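Local coordinates for argininosuccinate lyase (Chelativorans sp., PDB 6RXA), which acts as an EDDS lyase, a C-N lyase of the aspartase/fumarase superfamily, and probably also splits argininosuccinate into fumarate and L-arginine, at residues L33-T36 / S37-P41; V325-E328 / P329-D333; D488-Q491 / Q492-T496. The protein carries 2 engineered substitutions. All blocks are in the same frame, centred on the assembly; numbering follows the deposited sequence.

Interaction 1: residues L33-T36 / S37-P41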
loop_
_atom_site.group_PDB
_atom_site.type_symbol
_atom_site.label_atom_id
_atom_site.label_comp_id
_atom_site.label_asym_id
_atom_site.label_seq_id
_atom_site.Cartn_x
_atom_site.Cartn_y
_atom_site.Cartn_z
ATOM N N LEU A 33 -5.553 -19.131 14.283
ATOM C CA LEU A 33 -6.736 -19.718 13.675
ATOM C C LEU A 33 -6.987 -19.107 12.309
ATOM O O LEU A 33 -6.628 -17.951 12.052
ATOM C CB LEU A 33 -7.960 -19.389 14.526
ATOM C CG LEU A 33 -7.963 -19.927 15.948
ATOM C CD1 LEU A 33 -9.220 -19.501 16.659
ATOM C CD2 LEU A 33 -7.837 -21.433 15.917
ATOM N N THR A 34 -7.647 -19.871 11.441
ATOM C CA THR A 34 -8.247 -19.240 10.278
ATOM C C THR A 34 -9.381 -18.316 10.729
ATOM O O THR A 34 -9.952 -18.477 11.813
ATOM C CB THR A 34 -8.865 -20.267 9.321
ATOM O OG1 THR A 34 -9.921 -20.958 10.001
ATOM C CG2 THR A 34 -7.837 -21.268 8.813
ATOM N N LEU A 35 -9.753 -17.375 9.860
ATOM C CA LEU A 35 -10.914 -16.545 10.168
ATOM C C LEU A 35 -12.164 -17.402 10.373
ATOM O O LEU A 35 -12.940 -17.169 11.310
ATOM C CB LEU A 35 -11.119 -15.478 9.088
ATOM C CG LEU A 35 -12.222 -14.468 9.430
ATOM C CD1 LEU A 35 -11.914 -13.636 10.636
ATOM C CD2 LEU A 35 -12.473 -13.555 8.212
ATOM N N THR A 36 -12.378 -18.409 9.514
ATOM C CA THR A 36 -13.551 -19.269 9.668
ATOM C C THR A 36 -13.602 -19.910 11.050
ATOM O O THR A 36 -14.656 -19.910 11.703
ATOM C CB THR A 36 -13.548 -20.339 8.573
ATOM O OG1 THR A 36 -13.670 -19.693 7.296
ATOM C CG2 THR A 36 -14.683 -21.324 8.783
ATOM N N SER A 37 -12.475 -20.428 11.532
ATOM C CA SER A 37 -12.482 -21.083 12.835
ATOM C C SER A 37 -12.629 -20.081 13.970
ATOM O O SER A 37 -13.267 -20.387 14.990
ATOM C CB SER A 37 -11.213 -21.908 12.999
ATOM O OG SER A 37 -11.271 -23.063 12.173
ATOM N N ALA A 38 -12.068 -18.885 13.809
ATOM C CA ALA A 38 -12.178 -17.872 14.847
ATOM C C ALA A 38 -13.600 -17.338 14.971
ATOM O O ALA A 38 -14.057 -17.047 16.085
ATOM C CB ALA A 38 -11.202 -16.726 14.563
ATOM N N VAL A 39 -14.315 -17.201 13.854
ATOM C CA VAL A 39 -15.655 -16.613 13.874
ATOM C C VAL A 39 -16.721 -17.639 14.214
ATOM O O VAL A 39 -17.778 -17.262 14.757
ATOM C CB VAL A 39 -15.938 -15.951 12.515
ATOM C CG1 VAL A 39 -17.355 -15.455 12.412
ATOM C CG2 VAL A 39 -14.993 -14.791 12.314
ATOM N N PHE A 40 -16.459 -18.913 13.969
ATOM C CA PHE A 40 -17.474 -19.944 14.155
ATOM C C PHE A 40 -18.164 -19.911 15.513
ATOM O O PHE A 40 -19.403 -20.012 15.552
ATOM C CB PHE A 40 -16.861 -21.327 13.922
ATOM C CG PHE A 40 -17.761 -22.439 14.368
ATOM C CD1 PHE A 40 -18.921 -22.697 13.671
ATOM C CD2 PHE A 40 -17.480 -23.184 15.494
ATOM C CE1 PHE A 40 -19.781 -23.699 14.073
ATOM C CE2 PHE A 40 -18.335 -24.188 15.903
ATOM C CZ PHE A 40 -19.487 -24.442 15.191
ATOM N N PRO A 41 -17.463 -19.800 16.642
ATOM C CA PRO A 41 -18.177 -19.759 17.929
ATOM C C PRO A 41 -19.119 -18.584 18.053
ATOM O O PRO A 41 -20.145 -18.696 18.734
ATOM C CB PRO A 41 -17.058 -19.730 18.979
ATOM C CG PRO A 41 -15.808 -19.442 18.241
ATOM C CD PRO A 41 -16.001 -19.873 16.814
#
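T34 OG1 accepts from S37 N at 3.0 Å, a side-chain N-cap at the start of helix 35-56. The bond is fairly straight, 160° at the hydrogen. T34 OG1 stands between its own backbone N and carbonyl carbon (chi1 62°), and this rotation places it in front of the S37 N-H. S37 OG lies beside its own backbone N, which turns it back to the cap. The bond from S37 OG to T34 OG1 is weak, at 3.3 Å. The stronger partner of S37 OG is R86 NH1. A valine in place of T34 would probably leave S37 N without its side-chain acceptor and the first turn less firmly capped.

Regular helical bonds follow. A38 N donates to T34 O at 2.9 Å, and V39 N donates to L35 O. F40 N reaches T36 O at 3.1 Å, more bent at 136°. The next residue, P41, has no N-H to give, and the helix kinks there.

L33, just before the cap, folds over the same turn. L33 CD1 rests on A38 CA at 3.8 Å and also touches A38 CB, a hydrophobic staple. F123 of helix 112-147 packs on L35, A38 and V39, and T34 packs on D29 of the second subunit. L35 and V39 cross obliquely, with L35 CD1 3.7 Å from V39 CG2.

Interaction 2: residues V325-E328 / P329-D333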
loop_
_atom_site.group_PDB
_atom_site.type_symbol
_atom_site.label_atom_id
_atom_site.label_comp_id
_atom_site.label_asym_id
_atom_site.label_seq_id
_atom_site.Cartn_x
_atom_site.Cartn_y
_atom_site.Cartn_z
ATOM N N VAL A 325 -11.791 -8.103 1.222
ATOM C CA VAL A 325 -10.705 -8.654 2.029
ATOM C C VAL A 325 -11.002 -8.427 3.506
ATOM O O VAL A 325 -11.582 -7.401 3.901
ATOM C CB VAL A 325 -9.366 -8.038 1.579
ATOM C CG1 VAL A 325 -8.212 -8.428 2.487
ATOM C CG2 VAL A 325 -9.067 -8.472 0.141
ATOM N N GLU A 326 -10.611 -9.402 4.319
ATOM C CA GLU A 326 -10.914 -9.442 5.738
ATOM C C GLU A 326 -9.679 -9.095 6.562
ATOM O O GLU A 326 -8.539 -9.163 6.086
ATOM C CB GLU A 326 -11.408 -10.843 6.120
ATOM C CG GLU A 326 -12.754 -11.206 5.494
ATOM C CD GLU A 326 -12.844 -12.655 5.018
ATOM O OE1 GLU A 326 -11.853 -13.190 4.474
ATOM O OE2 GLU A 326 -13.916 -13.264 5.183
ATOM N N LEU A 327 -9.917 -8.733 7.826
ATOM C CA LEU A 327 -8.857 -8.640 8.821
ATOM C C LEU A 327 -8.786 -9.977 9.551
ATOM O O LEU A 327 -9.762 -10.388 10.191
ATOM C CB LEU A 327 -9.129 -7.522 9.819
ATOM C CG LEU A 327 -8.038 -7.288 10.865
ATOM C CD1 LEU A 327 -6.667 -7.019 10.241
ATOM C CD2 LEU A 327 -8.446 -6.124 11.800
ATOM N N GLU A 328 -7.665 -10.658 9.431
ATOM C CA GLU A 328 -7.585 -12.054 9.838
ATOM C C GLU A 328 -6.946 -12.230 11.203
ATOM O O GLU A 328 -6.157 -11.398 11.667
ATOM C CB GLU A 328 -6.793 -12.838 8.793
ATOM C CG GLU A 328 -7.397 -12.663 7.405
ATOM C CD GLU A 328 -7.166 -13.831 6.491
ATOM O OE1 GLU A 328 -6.636 -13.619 5.381
ATOM O OE2 GLU A 328 -7.522 -14.957 6.882
ATOM N N PRO A 329 -7.269 -13.332 11.872
ATOM C CA PRO A 329 -6.730 -13.561 13.218
ATOM C C PRO A 329 -5.218 -13.454 13.310
ATOM O O PRO A 329 -4.698 -12.884 14.281
ATOM C CB PRO A 329 -7.235 -14.976 13.550
ATOM C CG PRO A 329 -8.499 -15.107 12.769
ATOM C CD PRO A 329 -8.253 -14.364 11.476
ATOM N N ARG A 330 -4.485 -14.001 12.340
ATOM C CA ARG A 330 -3.030 -13.992 12.446
ATOM C C ARG A 330 -2.477 -12.571 12.492
ATOM O O ARG A 330 -1.453 -12.336 13.136
ATOM C CB ARG A 330 -2.382 -14.794 11.321
ATOM C CG ARG A 330 -2.629 -14.310 9.912
ATOM C CD ARG A 330 -1.981 -15.277 8.906
ATOM N NE ARG A 330 -2.520 -16.636 9.017
ATOM C CZ ARG A 330 -1.931 -17.643 9.667
ATOM N NH1 ARG A 330 -0.757 -17.481 10.275
ATOM N NH2 ARG A 330 -2.523 -18.828 9.706
ATOM N N SER A 331 -3.130 -11.617 11.826
ATOM C CA SER A 331 -2.665 -10.237 11.870
ATOM C C SER A 331 -2.834 -9.650 13.263
ATOM O O SER A 331 -1.924 -9.005 13.797
ATOM C CB SER A 331 -3.430 -9.424 10.831
ATOM O OG SER A 331 -3.027 -8.082 10.830
ATOM N N ILE A 332 -3.996 -9.862 13.876
ATOM C CA ILE A 332 -4.197 -9.355 15.222
ATOM C C ILE A 332 -3.265 -10.063 16.187
ATOM O O ILE A 332 -2.686 -9.442 17.087
ATOM C CB ILE A 332 -5.675 -9.468 15.632
ATOM C CG1 ILE A 332 -6.527 -8.620 14.688
ATOM C CG2 ILE A 332 -5.846 -9.015 17.064
ATOM C CD1 ILE A 332 -8.026 -8.960 14.722
ATOM N N ASP A 333 -3.095 -11.379 16.013
ATOM C CA ASP A 333 -2.208 -12.116 16.898
ATOM C C ASP A 333 -0.790 -11.558 16.854
ATOM O O ASP A 333 -0.112 -11.502 17.884
ATOM C CB ASP A 333 -2.187 -13.587 16.514
ATOM C CG ASP A 333 -3.494 -14.290 16.778
ATOM O OD1 ASP A 333 -4.340 -13.765 17.527
ATOM O OD2 ASP A 333 -3.656 -15.397 16.237
#
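E328 O takes two backbone donors from the first turn of helix 329-348, both weakly. S331 N is 3.0 Å from E328 O, but the bond bends to 131° at the hydrogen. I332 N is better aligned, at 163°, yet 3.5 Å from E328 O. One carbonyl thus serves the third and the fourth residue after it, as happens where a helix is starting. The next bond is regular: D333 N to P329 O at 2.8 Å. E328 holds the N-cap position. P329 follows as the first helical residue, where the lack of an N-H costs no helical bond.

Two charged side chains of this turn are paired outside it. R330 NH1 forms a salt bridge with D29 of its own chain, and D333 OD1 forms one with R130. R330 NH2 also comes close to R330 NH2 of the second subunit, a like-charge approach that D29 probably eases.

The packing comes from L327, whose two methyl branches have separate partners. L327 CD1 touches S331 OG at 3.8 Å. S331 OG is anti to its own N (chi1 180°), which puts it beside this methyl. L327 CD2 meets I332 CD1 at 4.1 Å, the two side chains crossing at about a right angle. P305 of helix 303-314 packs on both L327 and S331.

The chemistry implies a helix start with weak main-chain bonds at E328 O, where apolar packing of L327 adds to the hold, and with the R330 and D333 charges used to tie this turn to other parts of the fold.

Interaction 3: residues D488-Q491 / Q492-T496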
loop_
_atom_site.group_PDB
_atom_site.type_symbol
_atom_site.label_atom_id
_atom_site.label_comp_id
_atom_site.label_asym_id
_atom_site.label_seq_id
_atom_site.Cartn_x
_atom_site.Cartn_y
_atom_site.Cartn_z
ATOM N N ASP A 488 -28.875 -18.163 29.861
ATOM C CA ASP A 488 -30.031 -18.416 30.716
ATOM C C ASP A 488 -31.304 -18.592 29.899
ATOM O O ASP A 488 -32.134 -19.457 30.209
ATOM C CB ASP A 488 -30.236 -17.247 31.682
ATOM C CG ASP A 488 -29.181 -17.181 32.763
ATOM O OD1 ASP A 488 -28.333 -18.098 32.837
ATOM O OD2 ASP A 488 -29.198 -16.196 33.528
ATOM N N SER A 489 -31.488 -17.759 28.871
ATOM C CA SER A 489 -32.686 -17.834 28.046
ATOM C C SER A 489 -32.754 -19.167 27.318
ATOM O O SER A 489 -33.823 -19.786 27.228
ATOM C CB SER A 489 -32.694 -16.690 27.029
ATOM O OG SER A 489 -32.857 -15.431 27.660
ATOM N N VAL A 490 -31.619 -19.621 26.783
ATOM C CA VAL A 490 -31.578 -20.899 26.081
ATOM C C VAL A 490 -31.951 -22.032 27.022
ATOM O O VAL A 490 -32.743 -22.915 26.671
ATOM C CB VAL A 490 -30.182 -21.093 25.456
ATOM C CG1 VAL A 490 -30.014 -22.499 24.930
ATOM C CG2 VAL A 490 -29.965 -20.095 24.349
ATOM N N GLN A 491 -31.408 -22.027 28.240
ATOM C CA GLN A 491 -31.723 -23.111 29.163
ATOM C C GLN A 491 -33.186 -23.058 29.592
ATOM O O GLN A 491 -33.838 -24.104 29.710
ATOM C CB GLN A 491 -30.765 -23.109 30.348
ATOM C CG GLN A 491 -29.368 -23.638 30.009
ATOM C CD GLN A 491 -29.381 -24.883 29.119
ATOM O OE1 GLN A 491 -28.788 -24.891 28.027
ATOM N NE2 GLN A 491 -30.068 -25.936 29.575
ATOM N N GLN A 492 -33.731 -21.854 29.807
ATOM C CA GLN A 492 -35.152 -21.719 30.133
ATOM C C GLN A 492 -36.020 -22.411 29.089
ATOM O O GLN A 492 -36.928 -23.182 29.427
ATOM C CB GLN A 492 -35.529 -20.235 30.229
ATOM C CG GLN A 492 -35.103 -19.577 31.519
ATOM C CD GLN A 492 -35.061 -18.060 31.446
ATOM O OE1 GLN A 492 -35.412 -17.437 30.427
ATOM N NE2 GLN A 492 -34.597 -17.450 32.529
ATOM N N ILE A 493 -35.749 -22.150 27.811
ATOM C CA ILE A 493 -36.549 -22.719 26.737
ATOM C C ILE A 493 -36.395 -24.233 26.696
ATOM O O ILE A 493 -37.385 -24.971 26.622
ATOM C CB ILE A 493 -36.162 -22.070 25.399
ATOM C CG1 ILE A 493 -36.664 -20.624 25.351
ATOM C CG2 ILE A 493 -36.733 -22.860 24.237
ATOM C CD1 ILE A 493 -35.968 -19.741 24.316
ATOM N N ILE A 494 -35.155 -24.722 26.745
ATOM C CA ILE A 494 -34.927 -26.164 26.640
ATOM C C ILE A 494 -35.583 -26.892 27.807
ATOM O O ILE A 494 -36.237 -27.930 27.637
ATOM C CB ILE A 494 -33.424 -26.477 26.538
ATOM C CG1 ILE A 494 -32.866 -25.991 25.201
ATOM C CG2 ILE A 494 -33.190 -27.982 26.706
ATOM C CD1 ILE A 494 -31.342 -26.061 25.101
ATOM N N GLN A 495 -35.396 -26.376 29.024
ATOM C CA GLN A 495 -35.889 -27.092 30.192
ATOM C C GLN A 495 -37.406 -27.008 30.307
ATOM O O GLN A 495 -38.055 -27.970 30.741
ATOM C CB GLN A 495 -35.236 -26.554 31.461
ATOM C CG GLN A 495 -33.769 -26.895 31.562
ATOM C CD GLN A 495 -33.533 -28.391 31.536
ATOM O OE1 GLN A 495 -34.149 -29.140 32.291
ATOM N NE2 GLN A 495 -32.660 -28.834 30.645
ATOM N N THR A 496 -37.985 -25.852 29.969
ATOM C CA THR A 496 -39.437 -25.729 30.006
ATOM C C THR A 496 -40.085 -26.690 29.018
ATOM O O THR A 496 -41.074 -27.357 29.343
ATOM C CB THR A 496 -39.857 -24.286 29.724
ATOM O OG1 THR A 496 -39.391 -23.442 30.783
ATOM C CG2 THR A 496 -41.373 -24.187 29.624
#
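V490 and I494 meet one helical turn apart because their torsions align them. V490 CG1 is anti to the backbone N (chi1 170°). I494 carries CG1 beside its N and runs on extended (chi2 171°). The two side chains lie side by side, and V490 CG1 touches I494 CD1 at 3.8 Å.

Q491 and Q495 are both bent at chi2 and also run alongside each other. Their amide planes differ by 29°, and NE2 of Q491 is 4.0 Å from NE2 of Q495. The two amide nitrogens only lie near each other. Q495 OE1 is hydrogen-bonded to R498.

Main-chain bonds of a regular alpha helix underlie these pairs. They include Q492 N to D488 O at 2.9 Å and Q495 N to Q491 O at 2.8 Å. Q492 O is gripped twice, by T496 N at 2.9 Å and T496 OG1 at 2.8 Å, from opposite faces of its plane. I493 lays CD1 3.6 Å from S489 O.

This turn lies late in the long helix 451-500. V490 packs on R48 and V52 of helix 35-56. I493 also touches V52, and it reaches S65, A66 and L69 of helix 62-79, where I494 meets S70.

How the interactions relate
Interactions 1 and 2 are both helix starts, and they touch. P329 CG lies 3.6 Å from A38 CB, so helices 35-56 and 329-348 meet at their first turns. Interaction 1 is mainly a surface contact, capped by a side-chain hydroxyl. Interaction 2 is partly buried, and there a backbone carbonyl takes two weak N-H bonds. Interaction 3 is regular helix interior at the surface, late in helix 451-500. It has full backbone bonds and needs no cap. Its centre is about 27 Å from that of interaction 1, yet its helix packs on helix 35-56 further along. The second subunit touches interactions 1 and 2, but no other chain of the assembly touches interaction 3.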